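PDB 4XPX: bacteriohemerythrin from Methylococcus capsulatus, which binds oxygen reversibly at a centre of two iron atoms and may store it or deliver it to oxygen-requiring enzymes. Local coordinates for residues A71-A74 / A75-E79. Numbering follows the deposited sequence.
With FE2 (Fe (II) ion), chain B.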
ATOM      1  N   ALA A  71     -19.350  -8.404  -0.941  1.00  9.06           N
ATOM      2  CA  ALA A  71     -19.920  -8.619   0.349  1.00  9.21           C
ATOM      3  C   ALA A  71     -19.254  -7.853   1.480  1.00  7.91           C
ATOM      4  O   ALA A  71     -19.897  -7.419   2.394  1.00  9.24           O
ATOM      5  CB  ALA A  71     -19.896 -10.110   0.668  1.00 10.59           C
ATOM      6  N   ASP A  72     -17.933  -7.748   1.431  1.00  8.83           N
ATOM      7  CA  ASP A  72     -17.136  -7.248   2.531  1.00  9.11           C
ATOM      8  C   ASP A  72     -16.554  -5.881   2.204  1.00  9.06           C
ATOM      9  O   ASP A  72     -15.517  -5.494   2.814  1.00  9.95           O
ATOM     10  CB  ASP A  72     -16.101  -8.273   3.001  1.00 12.22           C
ATOM     11  CG  ASP A  72     -16.866  -9.552   3.562  1.00 15.15           C
ATOM     12  OD1 ASP A  72     -17.712  -9.451   4.402  1.00 15.71           O
ATOM     13  OD2 ASP A  72     -16.691 -10.694   3.016  1.00 20.08           O
ATOM     14  N   PHE A  73     -17.190  -5.124   1.341  1.00  9.47           N
ATOM     15  CA  PHE A  73     -16.662  -3.806   0.939  1.00  9.51           C
ATOM     16  C   PHE A  73     -16.444  -2.859   2.081  1.00  8.21           C
ATOM     17  O   PHE A  73     -15.347  -2.238   2.156  1.00  9.42           O
ATOM     18  CB  PHE A  73     -17.695  -3.200  -0.048  1.00 10.50           C
ATOM     19  CG  PHE A  73     -17.483  -1.735  -0.289  1.00  9.15           C
ATOM     20  CD1 PHE A  73     -16.273  -1.218  -0.758  1.00 10.45           C
ATOM     21  CD2 PHE A  73     -18.482  -0.841   0.036  1.00 13.17           C
ATOM     22  CE1 PHE A  73     -16.114   0.168  -0.909  1.00 12.39           C
ATOM     23  CE2 PHE A  73     -18.287   0.544  -0.034  1.00 16.47           C
ATOM     24  CZ  PHE A  73     -17.047   1.045  -0.575  1.00 14.06           C
ATOM     25  N   ALA A  74     -17.424  -2.654   2.947  1.00  9.36           N
ATOM     26  CA  ALA A  74     -17.261  -1.612   3.984  1.00 10.13           C
ATOM     27  C   ALA A  74     -16.177  -1.983   4.947  1.00  9.70           C
ATOM     28  O   ALA A  74     -15.357  -1.072   5.322  1.00 10.57           O
ATOM     29  CB  ALA A  74     -18.597  -1.387   4.710  1.00 11.02           C
ATOM     30  N   ALA A  75     -16.053  -3.215   5.316  1.00  9.79           N
ATOM     31  CA  ALA A  75     -14.954  -3.613   6.272  1.00 11.28           C
ATOM     32  C   ALA A  75     -13.611  -3.436   5.564  1.00  9.62           C
ATOM     33  O   ALA A  75     -12.627  -2.978   6.173  1.00 10.32           O
ATOM     34  CB  ALA A  75     -15.133  -5.062   6.731  1.00 12.79           C
ATOM     35  N   HIS A  76     -13.540  -3.795   4.301  1.00  8.65           N
ATOM     36  CA  HIS A  76     -12.285  -3.656   3.569  1.00  8.50           C
ATOM     37  C   HIS A  76     -11.903  -2.215   3.455  1.00  8.98           C
ATOM     38  O   HIS A  76     -10.723  -1.820   3.734  1.00  8.36           O
ATOM     39  CB  HIS A  76     -12.463  -4.324   2.223  1.00  8.83           C
ATOM     40  CG  HIS A  76     -11.220  -4.478   1.439  1.00  7.95           C
ATOM     41  ND1 HIS A  76     -11.044  -5.595   0.660  1.00  8.65           N
ATOM     42  CD2 HIS A  76     -10.121  -3.689   1.237  1.00  7.82           C
ATOM     43  CE1 HIS A  76      -9.841  -5.446   0.055  1.00  8.31           C
ATOM     44  NE2 HIS A  76      -9.269  -4.310   0.351  1.00  7.76           N
ATOM     45  N   LYS A  77     -12.834  -1.337   3.090  1.00  8.50           N
ATOM     46  CA  LYS A  77     -12.548   0.098   3.047  1.00  8.82           C
ATOM     47  C   LYS A  77     -12.089   0.601   4.373  1.00  8.75           C
ATOM     48  O   LYS A  77     -11.212   1.495   4.438  1.00  9.36           O
ATOM     49  CB  LYS A  77     -13.759   0.857   2.560  1.00  9.90           C
ATOM     50  CG  LYS A  77     -13.524   2.353   2.471  1.00 10.77           C
ATOM     51  CD  LYS A  77     -14.643   3.080   1.811  1.00 14.39           C
ATOM     52  CE  LYS A  77     -14.353   4.555   1.562  1.00 19.02           C
ATOM     53  NZ  LYS A  77     -14.150   5.271   2.791  1.00 23.99           N
ATOM     54  N   ALA A  78     -12.676   0.122   5.469  1.00  9.38           N
ATOM     55  CA  ALA A  78     -12.220   0.569   6.808  1.00  9.35           C
ATOM     56  C   ALA A  78     -10.780   0.257   7.044  1.00  8.44           C
ATOM     57  O   ALA A  78     -10.048   1.057   7.663  1.00  9.17           O
ATOM     58  CB  ALA A  78     -13.134   0.006   7.867  1.00 11.42           C
ATOM     59  N   GLU A  79     -10.301  -0.907   6.600  1.00  8.42           N
ATOM     60  CA  GLU A  79      -8.873  -1.231   6.717  1.00  7.79           C
ATOM     61  C   GLU A  79      -8.021  -0.250   5.947  1.00  7.48           C
ATOM     62  O   GLU A  79      -7.001   0.260   6.430  1.00  8.74           O
ATOM     63  CB  GLU A  79      -8.558  -2.648   6.290  1.00  8.66           C
ATOM     64  CG  GLU A  79      -9.343  -3.745   6.995  1.00  9.39           C
ATOM     65  CD  GLU A  79      -9.266  -3.819   8.495  1.00  9.61           C
ATOM     66  OE1 GLU A  79      -8.330  -3.242   9.088  1.00 10.10           O
ATOM     67  OE2 GLU A  79     -10.214  -4.457   9.152  1.00 10.81           O
TER
HETATM   68 FE   FE2 B 201      -7.247  -3.706  -0.234  1.00  7.01          FE
HETATM   69  O   HOH W   1      -5.183  -2.970  -0.844  1.00 10.45           O
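The first turn of helix 73-95 carries H76, a ligand of the diiron site, and the backbone bonds between 71-74 and 75-79 build that turn. D72 sits at the N-cap position, though its side chain makes no capping bond; its carbonyl O accepts the first i to i+4 bond, from H76 N at 3.0 Å. The next, K77 N to F73 O, is 2.8 Å long and almost straight (172° at the hydrogen); A78 N follows on A74 O at 2.9 Å. CB of H76 also rests on D72 O, 3.3 Å away. The imidazole leads off from this turn with CG anti to the backbone N (chi1 -170°), and NE2 of H76 binds one of the two irons at 2.2 Å. This helix belongs to the four-helix bundle of the hemerythrin fold, in which H76, H80, H116 and the bridging carboxylates E61 and D121 hold that iron. Water 1, at 2.3 Å from the same iron, occupies a further position; the H80 and H116 rings stand steeply across that of H76. One turn apart, F73 and K77 lie side by side, pointing the same way, and both touch helix 40-67, F73 at M65 and Q66, K77 at E62. Ring atom CZ of F73 meets the aliphatic CD of K77 obliquely at 4.0 Å. Beyond CD the lysine chain bends at its last torsion (chi4 -63°), and NZ forms a salt bridge with D81.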